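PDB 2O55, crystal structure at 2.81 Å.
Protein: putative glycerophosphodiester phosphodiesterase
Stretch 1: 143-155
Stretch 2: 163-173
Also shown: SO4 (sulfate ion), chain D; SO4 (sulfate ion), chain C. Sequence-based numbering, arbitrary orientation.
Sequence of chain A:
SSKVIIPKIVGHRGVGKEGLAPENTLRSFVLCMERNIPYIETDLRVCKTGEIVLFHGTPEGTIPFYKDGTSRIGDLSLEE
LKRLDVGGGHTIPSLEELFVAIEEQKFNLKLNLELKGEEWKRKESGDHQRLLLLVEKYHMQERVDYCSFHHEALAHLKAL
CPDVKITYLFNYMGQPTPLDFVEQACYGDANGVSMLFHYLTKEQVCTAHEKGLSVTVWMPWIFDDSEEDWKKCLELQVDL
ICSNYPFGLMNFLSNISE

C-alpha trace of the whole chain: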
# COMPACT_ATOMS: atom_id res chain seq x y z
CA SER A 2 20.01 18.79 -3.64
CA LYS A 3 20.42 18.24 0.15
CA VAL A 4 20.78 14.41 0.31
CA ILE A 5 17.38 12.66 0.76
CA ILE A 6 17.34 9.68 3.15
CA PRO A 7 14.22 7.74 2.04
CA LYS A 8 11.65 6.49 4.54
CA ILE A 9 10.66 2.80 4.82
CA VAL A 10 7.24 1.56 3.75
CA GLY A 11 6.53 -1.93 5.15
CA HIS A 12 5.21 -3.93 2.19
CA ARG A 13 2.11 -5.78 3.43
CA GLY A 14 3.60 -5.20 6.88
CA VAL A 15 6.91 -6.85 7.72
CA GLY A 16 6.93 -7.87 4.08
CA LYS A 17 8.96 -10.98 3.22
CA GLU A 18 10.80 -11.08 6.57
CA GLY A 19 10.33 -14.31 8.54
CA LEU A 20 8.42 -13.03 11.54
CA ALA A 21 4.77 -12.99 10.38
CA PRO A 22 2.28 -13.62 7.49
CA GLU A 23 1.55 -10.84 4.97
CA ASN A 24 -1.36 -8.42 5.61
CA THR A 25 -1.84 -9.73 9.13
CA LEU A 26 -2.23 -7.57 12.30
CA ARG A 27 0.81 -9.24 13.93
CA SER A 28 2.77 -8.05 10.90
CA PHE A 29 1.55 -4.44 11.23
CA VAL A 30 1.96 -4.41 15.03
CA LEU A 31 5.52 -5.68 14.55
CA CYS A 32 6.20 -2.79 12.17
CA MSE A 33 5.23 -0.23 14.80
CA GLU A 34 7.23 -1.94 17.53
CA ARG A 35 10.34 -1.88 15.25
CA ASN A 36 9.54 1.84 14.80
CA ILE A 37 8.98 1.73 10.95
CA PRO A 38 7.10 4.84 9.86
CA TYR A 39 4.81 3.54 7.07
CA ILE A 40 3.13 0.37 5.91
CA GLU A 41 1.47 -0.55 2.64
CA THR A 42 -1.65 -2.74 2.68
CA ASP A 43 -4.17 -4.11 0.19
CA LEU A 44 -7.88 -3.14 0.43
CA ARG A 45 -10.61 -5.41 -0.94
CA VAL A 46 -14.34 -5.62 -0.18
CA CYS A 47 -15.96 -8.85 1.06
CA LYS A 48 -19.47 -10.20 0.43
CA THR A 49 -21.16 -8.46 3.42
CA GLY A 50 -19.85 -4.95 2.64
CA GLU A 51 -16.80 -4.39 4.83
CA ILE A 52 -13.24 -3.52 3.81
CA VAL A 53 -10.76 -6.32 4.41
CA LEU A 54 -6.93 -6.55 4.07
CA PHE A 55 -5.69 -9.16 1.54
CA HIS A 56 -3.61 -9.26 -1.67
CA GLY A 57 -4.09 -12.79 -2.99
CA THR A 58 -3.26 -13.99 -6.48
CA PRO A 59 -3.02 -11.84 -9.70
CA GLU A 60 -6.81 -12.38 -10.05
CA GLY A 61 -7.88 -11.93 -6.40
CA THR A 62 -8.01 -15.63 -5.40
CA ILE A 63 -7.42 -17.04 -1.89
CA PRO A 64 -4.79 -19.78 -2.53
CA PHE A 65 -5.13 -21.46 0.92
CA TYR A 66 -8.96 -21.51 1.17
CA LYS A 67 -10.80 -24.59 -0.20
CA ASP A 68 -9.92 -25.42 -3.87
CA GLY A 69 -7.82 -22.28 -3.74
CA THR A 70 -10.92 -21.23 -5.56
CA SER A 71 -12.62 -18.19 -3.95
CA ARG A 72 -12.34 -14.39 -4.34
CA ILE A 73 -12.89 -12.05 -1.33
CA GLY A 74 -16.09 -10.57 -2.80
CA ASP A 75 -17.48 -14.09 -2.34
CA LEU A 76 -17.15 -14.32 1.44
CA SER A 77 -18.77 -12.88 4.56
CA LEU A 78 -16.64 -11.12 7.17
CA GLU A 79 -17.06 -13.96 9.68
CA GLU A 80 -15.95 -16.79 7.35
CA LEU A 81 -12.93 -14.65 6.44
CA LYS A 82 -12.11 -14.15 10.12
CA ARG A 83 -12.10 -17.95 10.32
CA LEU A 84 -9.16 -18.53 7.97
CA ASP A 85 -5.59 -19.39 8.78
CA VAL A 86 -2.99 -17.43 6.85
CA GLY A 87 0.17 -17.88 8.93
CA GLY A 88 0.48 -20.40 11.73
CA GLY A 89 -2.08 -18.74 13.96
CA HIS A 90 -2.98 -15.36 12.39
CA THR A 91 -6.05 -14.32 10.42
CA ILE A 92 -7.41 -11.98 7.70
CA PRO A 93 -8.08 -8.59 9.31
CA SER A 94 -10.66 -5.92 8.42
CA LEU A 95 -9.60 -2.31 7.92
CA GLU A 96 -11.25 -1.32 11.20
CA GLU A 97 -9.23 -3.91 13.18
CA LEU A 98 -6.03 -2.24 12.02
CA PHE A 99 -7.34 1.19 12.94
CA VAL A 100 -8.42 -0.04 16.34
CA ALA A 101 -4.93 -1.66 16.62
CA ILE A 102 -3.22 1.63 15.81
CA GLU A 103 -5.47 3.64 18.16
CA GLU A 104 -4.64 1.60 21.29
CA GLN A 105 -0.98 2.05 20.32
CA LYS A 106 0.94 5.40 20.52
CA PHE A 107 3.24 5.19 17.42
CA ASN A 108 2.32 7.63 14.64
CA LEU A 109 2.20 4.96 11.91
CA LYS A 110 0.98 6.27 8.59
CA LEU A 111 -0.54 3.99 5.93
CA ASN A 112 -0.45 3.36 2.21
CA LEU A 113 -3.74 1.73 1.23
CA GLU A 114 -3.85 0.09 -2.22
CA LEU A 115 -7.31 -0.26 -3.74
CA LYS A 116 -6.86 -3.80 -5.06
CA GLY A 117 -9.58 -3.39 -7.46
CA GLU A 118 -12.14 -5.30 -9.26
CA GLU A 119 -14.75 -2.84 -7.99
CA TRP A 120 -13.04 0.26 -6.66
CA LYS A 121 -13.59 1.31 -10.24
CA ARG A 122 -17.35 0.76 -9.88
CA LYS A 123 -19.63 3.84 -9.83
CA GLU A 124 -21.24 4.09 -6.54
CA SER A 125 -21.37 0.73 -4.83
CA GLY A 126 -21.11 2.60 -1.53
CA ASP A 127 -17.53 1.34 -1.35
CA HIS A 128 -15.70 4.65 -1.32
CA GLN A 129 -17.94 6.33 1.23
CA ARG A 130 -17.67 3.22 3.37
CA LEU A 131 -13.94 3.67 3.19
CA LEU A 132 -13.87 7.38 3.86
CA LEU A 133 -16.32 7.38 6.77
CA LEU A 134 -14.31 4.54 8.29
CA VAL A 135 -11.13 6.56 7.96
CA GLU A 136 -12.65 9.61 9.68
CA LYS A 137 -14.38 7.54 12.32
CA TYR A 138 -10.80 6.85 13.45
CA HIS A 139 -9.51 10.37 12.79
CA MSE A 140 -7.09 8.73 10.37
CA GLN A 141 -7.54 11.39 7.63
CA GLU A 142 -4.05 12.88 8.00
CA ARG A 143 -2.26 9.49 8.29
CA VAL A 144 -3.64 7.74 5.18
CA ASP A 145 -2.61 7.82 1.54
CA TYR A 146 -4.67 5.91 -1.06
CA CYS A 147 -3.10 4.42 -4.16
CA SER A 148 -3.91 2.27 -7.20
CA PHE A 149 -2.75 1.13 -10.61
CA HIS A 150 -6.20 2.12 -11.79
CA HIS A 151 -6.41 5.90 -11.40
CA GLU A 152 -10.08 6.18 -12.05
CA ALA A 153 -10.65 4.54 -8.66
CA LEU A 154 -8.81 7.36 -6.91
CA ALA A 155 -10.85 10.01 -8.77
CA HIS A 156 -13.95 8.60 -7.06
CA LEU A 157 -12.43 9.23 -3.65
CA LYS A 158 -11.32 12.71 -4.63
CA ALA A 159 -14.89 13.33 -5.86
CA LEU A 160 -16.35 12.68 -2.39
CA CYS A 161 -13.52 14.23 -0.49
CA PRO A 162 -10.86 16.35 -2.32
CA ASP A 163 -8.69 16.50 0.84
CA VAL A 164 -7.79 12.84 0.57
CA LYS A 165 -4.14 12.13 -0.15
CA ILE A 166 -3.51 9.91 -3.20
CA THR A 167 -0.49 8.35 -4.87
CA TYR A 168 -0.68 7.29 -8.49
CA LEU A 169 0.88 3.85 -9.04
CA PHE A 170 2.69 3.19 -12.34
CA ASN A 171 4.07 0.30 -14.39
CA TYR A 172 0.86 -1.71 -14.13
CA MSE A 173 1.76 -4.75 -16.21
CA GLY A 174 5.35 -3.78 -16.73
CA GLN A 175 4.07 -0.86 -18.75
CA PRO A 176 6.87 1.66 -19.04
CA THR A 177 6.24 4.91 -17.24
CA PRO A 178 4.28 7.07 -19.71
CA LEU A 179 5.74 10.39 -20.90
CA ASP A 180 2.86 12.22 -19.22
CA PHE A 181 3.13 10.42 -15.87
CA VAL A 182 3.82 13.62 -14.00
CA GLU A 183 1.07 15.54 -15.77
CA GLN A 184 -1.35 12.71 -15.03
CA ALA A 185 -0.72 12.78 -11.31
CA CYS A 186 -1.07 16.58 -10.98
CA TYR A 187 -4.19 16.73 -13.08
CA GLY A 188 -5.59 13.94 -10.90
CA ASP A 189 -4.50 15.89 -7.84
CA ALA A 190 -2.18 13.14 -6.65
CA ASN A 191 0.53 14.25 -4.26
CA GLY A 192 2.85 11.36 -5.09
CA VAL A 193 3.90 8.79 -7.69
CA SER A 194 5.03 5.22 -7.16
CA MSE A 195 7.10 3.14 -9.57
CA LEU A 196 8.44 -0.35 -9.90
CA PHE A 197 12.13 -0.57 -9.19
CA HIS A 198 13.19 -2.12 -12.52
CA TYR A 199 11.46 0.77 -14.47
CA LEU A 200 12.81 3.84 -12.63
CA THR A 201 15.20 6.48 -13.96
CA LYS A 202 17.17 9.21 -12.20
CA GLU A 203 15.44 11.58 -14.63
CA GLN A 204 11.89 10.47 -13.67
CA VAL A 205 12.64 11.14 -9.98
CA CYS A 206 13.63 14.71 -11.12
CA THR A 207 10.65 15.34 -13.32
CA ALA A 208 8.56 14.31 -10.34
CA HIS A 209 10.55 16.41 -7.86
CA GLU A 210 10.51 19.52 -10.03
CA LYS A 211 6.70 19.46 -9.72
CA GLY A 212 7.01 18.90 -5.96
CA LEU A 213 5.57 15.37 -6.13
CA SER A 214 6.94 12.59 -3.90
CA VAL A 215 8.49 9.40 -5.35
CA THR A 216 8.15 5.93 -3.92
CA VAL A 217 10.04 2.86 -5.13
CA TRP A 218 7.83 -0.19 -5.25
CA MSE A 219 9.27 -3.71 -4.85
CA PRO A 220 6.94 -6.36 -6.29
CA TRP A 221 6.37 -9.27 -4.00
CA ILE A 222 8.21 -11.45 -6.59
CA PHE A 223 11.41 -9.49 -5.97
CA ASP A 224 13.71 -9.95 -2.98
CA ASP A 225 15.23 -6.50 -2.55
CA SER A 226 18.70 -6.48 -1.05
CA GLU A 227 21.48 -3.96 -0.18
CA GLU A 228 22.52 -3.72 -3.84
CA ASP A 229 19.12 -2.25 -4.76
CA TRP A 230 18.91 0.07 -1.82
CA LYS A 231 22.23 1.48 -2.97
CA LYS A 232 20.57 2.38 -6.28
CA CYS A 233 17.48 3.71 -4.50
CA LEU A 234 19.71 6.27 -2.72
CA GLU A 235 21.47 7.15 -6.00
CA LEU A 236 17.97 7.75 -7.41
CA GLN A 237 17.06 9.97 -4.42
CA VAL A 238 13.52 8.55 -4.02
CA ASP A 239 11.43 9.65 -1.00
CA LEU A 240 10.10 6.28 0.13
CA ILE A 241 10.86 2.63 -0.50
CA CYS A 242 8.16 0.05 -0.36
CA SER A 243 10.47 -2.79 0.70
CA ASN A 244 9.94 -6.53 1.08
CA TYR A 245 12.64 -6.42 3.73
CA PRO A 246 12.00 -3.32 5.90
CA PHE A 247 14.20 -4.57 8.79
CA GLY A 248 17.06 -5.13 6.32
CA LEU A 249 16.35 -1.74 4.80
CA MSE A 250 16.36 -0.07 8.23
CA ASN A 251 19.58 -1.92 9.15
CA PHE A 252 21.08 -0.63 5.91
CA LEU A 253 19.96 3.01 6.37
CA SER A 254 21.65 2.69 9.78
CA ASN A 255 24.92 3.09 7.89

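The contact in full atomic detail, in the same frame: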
# COMPACT_ATOMS: atom_id res chain seq x y z
N ARG A 143 -3.20 10.60 8.23
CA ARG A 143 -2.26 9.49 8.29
C ARG A 143 -2.48 8.40 7.22
O ARG A 143 -2.00 7.26 7.35
CB ARG A 143 -2.41 8.79 9.63
CG ARG A 143 -2.35 9.67 10.86
CD ARG A 143 -1.56 8.94 11.91
NE ARG A 143 -2.33 8.38 13.02
CZ ARG A 143 -1.84 7.47 13.85
NH1 ARG A 143 -0.63 6.99 13.66
NH2 ARG A 143 -2.55 7.02 14.87
N VAL A 144 -3.20 8.74 6.15
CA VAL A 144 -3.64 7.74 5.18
C VAL A 144 -3.49 8.29 3.77
O VAL A 144 -3.96 9.40 3.47
CB VAL A 144 -5.09 7.26 5.48
CG1 VAL A 144 -5.85 7.01 4.24
CG2 VAL A 144 -5.07 6.00 6.33
N ASP A 145 -2.83 7.50 2.93
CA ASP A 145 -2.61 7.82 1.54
C ASP A 145 -3.12 6.67 0.68
O ASP A 145 -2.69 5.52 0.86
CB ASP A 145 -1.11 8.00 1.32
CG ASP A 145 -0.80 8.76 0.07
OD1 ASP A 145 -0.05 9.77 0.18
OD2 ASP A 145 -1.30 8.38 -1.02
N TYR A 146 -4.04 6.96 -0.24
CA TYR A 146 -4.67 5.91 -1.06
C TYR A 146 -3.98 5.82 -2.40
O TYR A 146 -3.66 6.86 -3.02
CB TYR A 146 -6.15 6.18 -1.31
CG TYR A 146 -6.92 6.69 -0.12
CD1 TYR A 146 -6.99 8.04 0.15
CD2 TYR A 146 -7.61 5.80 0.74
CE1 TYR A 146 -7.70 8.53 1.23
CE2 TYR A 146 -8.34 6.28 1.85
CZ TYR A 146 -8.38 7.65 2.08
OH TYR A 146 -9.05 8.20 3.14
N CYS A 147 -3.74 4.60 -2.87
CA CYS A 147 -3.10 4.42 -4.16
C CYS A 147 -3.70 3.27 -4.97
O CYS A 147 -4.44 2.43 -4.42
CB CYS A 147 -1.62 4.21 -3.98
SG CYS A 147 -1.35 2.76 -3.08
N SER A 148 -3.38 3.25 -6.27
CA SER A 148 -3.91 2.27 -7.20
C SER A 148 -3.15 2.31 -8.51
O SER A 148 -2.54 3.32 -8.86
CB SER A 148 -5.38 2.56 -7.46
OG SER A 148 -5.93 1.62 -8.35
N PHE A 149 -3.17 1.18 -9.21
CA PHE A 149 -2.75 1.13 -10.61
C PHE A 149 -3.81 1.71 -11.49
O PHE A 149 -3.50 2.28 -12.54
CB PHE A 149 -2.45 -0.29 -11.04
CG PHE A 149 -1.19 -0.79 -10.47
CD1 PHE A 149 -1.20 -1.79 -9.52
CD2 PHE A 149 0.02 -0.21 -10.83
CE1 PHE A 149 -0.01 -2.25 -8.97
CE2 PHE A 149 1.21 -0.66 -10.27
CZ PHE A 149 1.18 -1.69 -9.35
N HIS A 150 -5.06 1.60 -11.06
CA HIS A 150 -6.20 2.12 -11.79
C HIS A 150 -6.64 3.48 -11.24
O HIS A 150 -7.29 3.56 -10.22
CB HIS A 150 -7.31 1.10 -11.70
CG HIS A 150 -6.82 -0.30 -11.87
ND1 HIS A 150 -6.53 -0.84 -13.11
CD2 HIS A 150 -6.54 -1.26 -10.96
CE1 HIS A 150 -6.11 -2.08 -12.95
NE2 HIS A 150 -6.10 -2.36 -11.66
N HIS A 151 -6.29 4.54 -11.95
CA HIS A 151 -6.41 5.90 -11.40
C HIS A 151 -7.81 6.44 -11.37
O HIS A 151 -8.11 7.40 -10.65
CB HIS A 151 -5.41 6.85 -12.07
CG HIS A 151 -4.01 6.31 -12.06
ND1 HIS A 151 -3.23 6.23 -13.19
CD2 HIS A 151 -3.29 5.74 -11.06
CE1 HIS A 151 -2.07 5.66 -12.88
NE2 HIS A 151 -2.09 5.35 -11.59
N GLU A 152 -8.70 5.80 -12.11
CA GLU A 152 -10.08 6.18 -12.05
C GLU A 152 -10.63 5.92 -10.68
O GLU A 152 -11.50 6.65 -10.24
CB GLU A 152 -10.92 5.43 -13.06
CG GLU A 152 -12.12 6.25 -13.47
CD GLU A 152 -13.28 5.40 -13.96
OE1 GLU A 152 -14.28 5.26 -13.20
OE2 GLU A 152 -13.19 4.86 -15.10
N ALA A 153 -10.13 4.90 -9.99
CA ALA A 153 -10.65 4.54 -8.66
C ALA A 153 -10.39 5.66 -7.66
O ALA A 153 -11.25 5.99 -6.82
CB ALA A 153 -10.06 3.23 -8.18
N LEU A 154 -9.20 6.25 -7.75
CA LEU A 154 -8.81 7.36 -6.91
C LEU A 154 -9.70 8.56 -7.16
O LEU A 154 -10.17 9.18 -6.22
CB LEU A 154 -7.36 7.70 -7.19
CG LEU A 154 -6.41 6.52 -7.00
CD1 LEU A 154 -5.03 6.88 -7.51
CD2 LEU A 154 -6.33 6.10 -5.54
N ALA A 155 -9.98 8.87 -8.42
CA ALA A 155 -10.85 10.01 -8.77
C ALA A 155 -12.18 9.99 -8.00
O ALA A 155 -12.71 11.03 -7.63
CB ALA A 155 -11.08 10.04 -10.24
N ASP A 163 -9.82 16.43 -0.10
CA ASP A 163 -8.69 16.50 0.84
C ASP A 163 -7.89 15.22 0.88
O ASP A 163 -6.77 15.23 1.36
CB ASP A 163 -9.17 16.74 2.28
CG ASP A 163 -9.60 18.16 2.51
OD1 ASP A 163 -9.34 19.01 1.63
OD2 ASP A 163 -10.19 18.43 3.58
N VAL A 164 -8.47 14.12 0.42
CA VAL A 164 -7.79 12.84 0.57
C VAL A 164 -6.45 12.93 -0.13
O VAL A 164 -6.32 13.59 -1.17
CB VAL A 164 -8.58 11.65 0.01
CG1 VAL A 164 -9.86 11.48 0.77
CG2 VAL A 164 -8.83 11.80 -1.48
N LYS A 165 -5.45 12.30 0.48
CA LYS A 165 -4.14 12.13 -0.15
C LYS A 165 -4.07 10.85 -1.01
O LYS A 165 -4.42 9.76 -0.57
CB LYS A 165 -3.03 12.17 0.90
CG LYS A 165 -2.96 13.49 1.65
CD LYS A 165 -1.54 14.08 1.67
CE LYS A 165 -0.40 12.98 1.68
NZ LYS A 165 -0.27 12.10 2.91
N ILE A 166 -3.60 11.01 -2.24
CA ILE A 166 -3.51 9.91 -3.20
C ILE A 166 -2.17 9.84 -3.93
O ILE A 166 -1.57 10.87 -4.29
CB ILE A 166 -4.68 9.92 -4.20
CG1 ILE A 166 -4.52 11.04 -5.22
CG2 ILE A 166 -6.01 10.08 -3.46
CD1 ILE A 166 -5.39 10.87 -6.42
N THR A 167 -1.71 8.61 -4.14
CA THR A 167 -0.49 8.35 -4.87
C THR A 167 -0.87 7.55 -6.10
O THR A 167 -1.54 6.52 -5.99
CB THR A 167 0.50 7.56 -4.02
OG1 THR A 167 0.78 8.29 -2.83
CG2 THR A 167 1.82 7.28 -4.77
N TYR A 168 -0.45 8.03 -7.27
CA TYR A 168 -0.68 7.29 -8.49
C TYR A 168 0.40 6.22 -8.59
O TYR A 168 1.59 6.52 -8.39
CB TYR A 168 -0.59 8.24 -9.68
CG TYR A 168 -1.89 8.88 -10.14
CD1 TYR A 168 -2.97 9.04 -9.27
CD2 TYR A 168 -2.02 9.35 -11.45
CE1 TYR A 168 -4.17 9.64 -9.70
CE2 TYR A 168 -3.21 9.96 -11.90
CZ TYR A 168 -4.30 10.09 -11.01
OH TYR A 168 -5.48 10.65 -11.45
N LEU A 169 -0.03 4.98 -8.86
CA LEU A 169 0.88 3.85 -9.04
C LEU A 169 1.13 3.57 -10.52
O LEU A 169 0.17 3.39 -11.28
CB LEU A 169 0.28 2.60 -8.42
CG LEU A 169 0.60 2.20 -6.98
CD1 LEU A 169 -0.45 1.23 -6.49
CD2 LEU A 169 1.95 1.57 -6.88
N PHE A 170 2.39 3.48 -10.94
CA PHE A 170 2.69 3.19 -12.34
C PHE A 170 3.21 1.79 -12.62
O PHE A 170 3.37 0.97 -11.71
CB PHE A 170 3.66 4.22 -12.90
CG PHE A 170 3.05 5.56 -13.02
CD1 PHE A 170 3.27 6.52 -12.04
CD2 PHE A 170 2.17 5.84 -14.07
CE1 PHE A 170 2.64 7.78 -12.14
CE2 PHE A 170 1.56 7.07 -14.18
CZ PHE A 170 1.79 8.05 -13.22
N ASN A 171 3.50 1.55 -13.90
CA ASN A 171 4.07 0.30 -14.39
C ASN A 171 3.16 -0.89 -14.11
O ASN A 171 3.61 -1.97 -13.68
CB ASN A 171 5.46 0.06 -13.80
CG ASN A 171 6.32 1.30 -13.78
OD1 ASN A 171 6.75 1.73 -12.71
ND2 ASN A 171 6.58 1.89 -14.96
N TYR A 172 1.86 -0.68 -14.36
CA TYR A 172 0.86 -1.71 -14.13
C TYR A 172 1.28 -3.07 -14.65
O TYR A 172 1.59 -3.93 -13.83
CB TYR A 172 -0.52 -1.29 -14.63
CG TYR A 172 -1.60 -2.36 -14.52
CD1 TYR A 172 -1.78 -3.08 -13.35
CD2 TYR A 172 -2.45 -2.62 -15.60
CE1 TYR A 172 -2.78 -4.06 -13.25
CE2 TYR A 172 -3.46 -3.58 -15.51
CZ TYR A 172 -3.62 -4.30 -14.33
OH TYR A 172 -4.60 -5.25 -14.22
N MSE A 173 1.31 -3.36 -15.94
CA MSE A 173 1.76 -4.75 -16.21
C MSE A 173 3.13 -4.76 -16.85
O MSE A 173 3.36 -5.34 -17.92
CB MSE A 173 0.72 -5.61 -16.94
CG MSE A 173 -0.56 -5.82 -16.17
SE MSE A 173 -2.02 -6.62 -17.26
CE MSE A 173 -1.15 -8.29 -17.91
S SO4 D . -7.73 3.46 -15.28
O1 SO4 D . -8.36 4.76 -15.10
O2 SO4 D . -7.93 2.92 -16.63
O3 SO4 D . -6.30 3.61 -14.97
O4 SO4 D . -8.39 2.54 -14.36
S SO4 C . -5.12 -4.36 -9.06
O1 SO4 C . -4.97 -4.48 -10.50
O2 SO4 C . -4.80 -5.64 -8.44
O3 SO4 C . -4.23 -3.31 -8.55
O4 SO4 C . -6.50 -4.01 -8.75

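Adjacent parallel strands illustrate how a ladder of backbone hydrogen bonds sets the register and side chains then exploit it. Here the ladder is clearest around Tyr146, whose N donates to Lys165 O (2.8 Å) and whose O accepts from Thr167 N (2.8 Å). One residue thus straddles Ile166, the characteristic parallel pattern, and the nearly straight N-H...O angles of 168° and 159° fix the pairing of Tyr146 with Ile166. Further along, Leu169 N donates to Ser148 O (3.0 Å) at a more bent 144°.

Side chains reinforce this frame. Asp145 and Thr167 lie on the same face of the sheet, so Thr167 OG1 can donate to Asp145 OD2 at 2.8 Å. The other carboxylate oxygen, Asp145 OD1, forms a longer salt bridge with Lys165 NZ (3.6 Å), and the carboxylate therefore engages two residues of the second stretch.

Beyond the strand, the chain turns into a helix, and His151 reaches back toward the second stretch. His151 NE2 donates to Leu169 O (3.0 Å), while its ring lies in an offset stack on Tyr168, with planes only 4° apart and centroids separated by 4.0 Å. The imidazole combines both roles because the carbonyl lies at its edge and the tyrosine over its face. The edge of His151 is also directed toward the face of Phe170.

A second aromatic group gathers around Tyr172, whose face receives the edge of His150; His150 NE2 in turn donates to O1 of the chain C sulfate (2.7 Å). Phe149 packs against Tyr172 obliquely and receives Leu169 CB over its ring face, the closest side-chain approach being 3.7 Å from Phe149 CD2 to Leu169 CB.

Apolar packing completes the contact: Leu154 CD1 lies 3.5 Å from Tyr168 CD1, and Tyr146 CE1 lies 3.5 Å from Val164 CB.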